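Local coordinates for protein phosphodiesterase (Pseudomonas aeruginosa, PDB 4G75) that is a colicin M-like, magnesium-binding bacteriocin that probably kills related bacteria by cleaving peptidoglycan precursors as a phosphodiesterase, at residues E164-K169 and G212-R217. Sequence-based numbering, arbitrary orientation.
Sequences ERLNIK and GEITLR. With MG (magnesium ion), chain B; EDO (1,2-ethanediol), chain C.
L166 and I214 meet tip to tip, CD1 of L166 lying 3.8 Å from CD1 of I214, in the closest touch between segments 164-169 and 212-217. Two residues further along each segment, CD1 of I168 faces CD2 of L216 at a looser 4.2 Å. No hydrogen bond links the two segments; four branched aliphatic side chains span the gap between the backbones, which is 11.1 Å from CA of I168 to CA of L216. In I214, CG1 sits between the backbone N and the carbonyl carbon (chi1 60°) and the chain runs on extended (chi2 177°), which carries CD1 out toward the loop. All four side chains are buried: F161 adds to the packing around L166, and I279 to that around I214. The strand belongs to the mixed sheet of the colicin M domain, paired antiparallel with strands 188-199 and 229-243; I214 and L216 extend from one face of it, E213, T215 and R217 from the other. E213, the residue before I214, binds the magnesium ion through its backbone O at 2.4 Å, beside V211 O, D241 OD2 and two waters, while its carboxylate lies on the exposed side. R217, also pointing away from the loop, has an extended chain, and its NH2 forms a salt bridge with D193. NH1 of R217 also donates to O1 of a 1,2-ethanediol, probably from the crystallisation liquor, at 3.0 Å and 161°, the oxygen lying at the guanidinium edge.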
loop_
_atom_site.group_PDB
_atom_site.type_symbol
_atom_site.label_atom_id
_atom_site.label_comp_id
_atom_site.label_asym_id
_atom_site.label_seq_id
_atom_site.Cartn_x
_atom_site.Cartn_y
_atom_site.Cartn_z
ATOM N N GLU A 164 -3.966 -1.806 13.019
ATOM C CA GLU A 164 -3.866 -3.259 13.089
ATOM C C GLU A 164 -3.582 -3.889 11.724
ATOM O O GLU A 164 -3.147 -5.043 11.645
ATOM C CB GLU A 164 -5.127 -3.872 13.725
ATOM C CG GLU A 164 -6.401 -3.768 12.889
ATOM C CD GLU A 164 -7.148 -2.448 13.071
ATOM O OE1 GLU A 164 -6.609 -1.512 13.711
ATOM O OE2 GLU A 164 -8.288 -2.347 12.566
ATOM N N ARG A 165 -3.820 -3.141 10.651
ATOM C CA ARG A 165 -3.566 -3.676 9.309
ATOM C C ARG A 165 -2.143 -3.409 8.838
ATOM O O ARG A 165 -1.737 -3.902 7.794
ATOM C CB ARG A 165 -4.581 -3.146 8.288
ATOM C CG ARG A 165 -5.989 -3.671 8.539
ATOM C CD ARG A 165 -7.017 -3.197 7.515
ATOM N NE ARG A 165 -8.267 -3.919 7.719
ATOM C CZ ARG A 165 -8.642 -4.995 7.035
ATOM N NH1 ARG A 165 -7.891 -5.478 6.054
ATOM N NH2 ARG A 165 -9.792 -5.575 7.317
ATOM N N LEU A 166 -1.391 -2.624 9.602
ATOM C CA LEU A 166 0.029 -2.432 9.312
ATOM C C LEU A 166 0.793 -3.743 9.436
ATOM O O LEU A 166 1.840 -3.922 8.816
ATOM C CB LEU A 166 0.654 -1.398 10.261
ATOM C CG LEU A 166 0.151 0.042 10.215
ATOM C CD1 LEU A 166 0.772 0.823 11.362
ATOM C CD2 LEU A 166 0.461 0.720 8.871
ATOM N N ASN A 167 0.269 -4.653 10.253
ATOM C CA ASN A 167 0.970 -5.892 10.576
ATOM C C ASN A 167 2.313 -5.636 11.262
ATOM O O ASN A 167 3.304 -6.317 10.988
ATOM C CB ASN A 167 1.172 -6.750 9.325
ATOM C CG ASN A 167 1.311 -8.221 9.651
ATOM O OD1 ASN A 167 0.790 -8.687 10.662
ATOM N ND2 ASN A 167 2.007 -8.960 8.795
ATOM N N ILE A 168 2.349 -4.648 12.148
ATOM C CA ILE A 168 3.555 -4.406 12.926
ATOM C C ILE A 168 3.474 -5.127 14.273
ATOM O O ILE A 168 2.389 -5.473 14.735
ATOM C CB ILE A 168 3.862 -2.905 13.106
ATOM C CG1 ILE A 168 2.701 -2.184 13.799
ATOM C CG2 ILE A 168 4.189 -2.265 11.752
ATOM C CD1 ILE A 168 3.057 -0.753 14.229
ATOM N N LYS A 169 4.633 -5.362 14.875
ATOM C CA LYS A 169 4.735 -6.098 16.129
ATOM C C LYS A 169 5.705 -5.395 17.070
ATOM O O LYS A 169 6.758 -5.943 17.408
ATOM C CB LYS A 169 5.252 -7.512 15.857
ATOM C CG LYS A 169 4.437 -8.317 14.856
ATOM C CD LYS A 169 3.170 -8.861 15.495
ATOM C CE LYS A 169 2.537 -9.962 14.649
ATOM N NZ LYS A 169 2.010 -9.465 13.345
ATOM N N GLY A 212 6.191 3.443 5.487
ATOM C CA GLY A 212 7.586 3.426 5.911
ATOM C C GLY A 212 7.762 3.717 7.394
ATOM O O GLY A 212 7.168 3.045 8.240
ATOM N N GLU A 213 8.588 4.706 7.717
ATOM C CA GLU A 213 8.764 5.087 9.116
ATOM C C GLU A 213 7.594 5.946 9.579
ATOM O O GLU A 213 7.248 6.932 8.933
ATOM C CB GLU A 213 10.074 5.848 9.330
ATOM C CG GLU A 213 10.383 6.072 10.808
ATOM C CD GLU A 213 11.508 7.063 11.049
ATOM O OE1 GLU A 213 12.633 6.616 11.355
ATOM O OE2 GLU A 213 11.266 8.285 10.938
ATOM N N ILE A 214 6.987 5.567 10.701
ATOM C CA ILE A 214 5.894 6.341 11.269
ATOM C C ILE A 214 6.271 6.697 12.695
ATOM O O ILE A 214 7.274 6.220 13.200
ATOM C CB ILE A 214 4.580 5.555 11.261
ATOM C CG1 ILE A 214 4.718 4.268 12.082
ATOM C CG2 ILE A 214 4.179 5.222 9.823
ATOM C CD1 ILE A 214 3.435 3.460 12.179
ATOM N N THR A 215 5.478 7.545 13.332
ATOM C CA THR A 215 5.709 7.861 14.734
ATOM C C THR A 215 4.626 7.189 15.555
ATOM O O THR A 215 3.436 7.403 15.318
ATOM C CB THR A 215 5.679 9.384 14.984
ATOM O OG1 THR A 215 6.643 10.034 14.143
ATOM C CG2 THR A 215 5.993 9.695 16.445
ATOM N N LEU A 216 5.041 6.357 16.506
ATOM C CA LEU A 216 4.098 5.723 17.413
ATOM C C LEU A 216 3.954 6.555 18.678
ATOM O O LEU A 216 4.833 7.360 19.013
ATOM C CB LEU A 216 4.550 4.305 17.781
ATOM C CG LEU A 216 4.712 3.292 16.644
ATOM C CD1 LEU A 216 5.152 1.948 17.215
ATOM C CD2 LEU A 216 3.409 3.153 15.863
ATOM N N ARG A 217 2.836 6.360 19.363
ATOM C CA ARG A 217 2.625 6.939 20.682
ATOM C C ARG A 217 2.292 5.822 21.652
ATOM O O ARG A 217 1.352 5.051 21.425
ATOM C CB ARG A 217 1.473 7.941 20.643
ATOM C CG ARG A 217 1.315 8.732 21.929
ATOM C CD ARG A 217 0.176 9.729 21.821
ATOM N NE ARG A 217 0.134 10.606 22.984
ATOM C CZ ARG A 217 -0.644 11.676 23.087
ATOM N NH1 ARG A 217 -1.453 12.008 22.090
ATOM N NH2 ARG A 217 -0.613 12.419 24.188
HETATM MG MG MG B . 6.734 7.561 6.686
HETATM C C1 EDO C . -1.393 9.916 18.387
HETATM O O1 EDO C . -1.852 10.863 19.357
HETATM C C2 EDO C . -2.597 9.468 17.568
HETATM O O2 EDO C . -3.585 8.963 18.473
HETATM O O HOH W 1 7.783 9.851 7.086
HETATM O O HOH W 2 6.750 8.106 4.212
#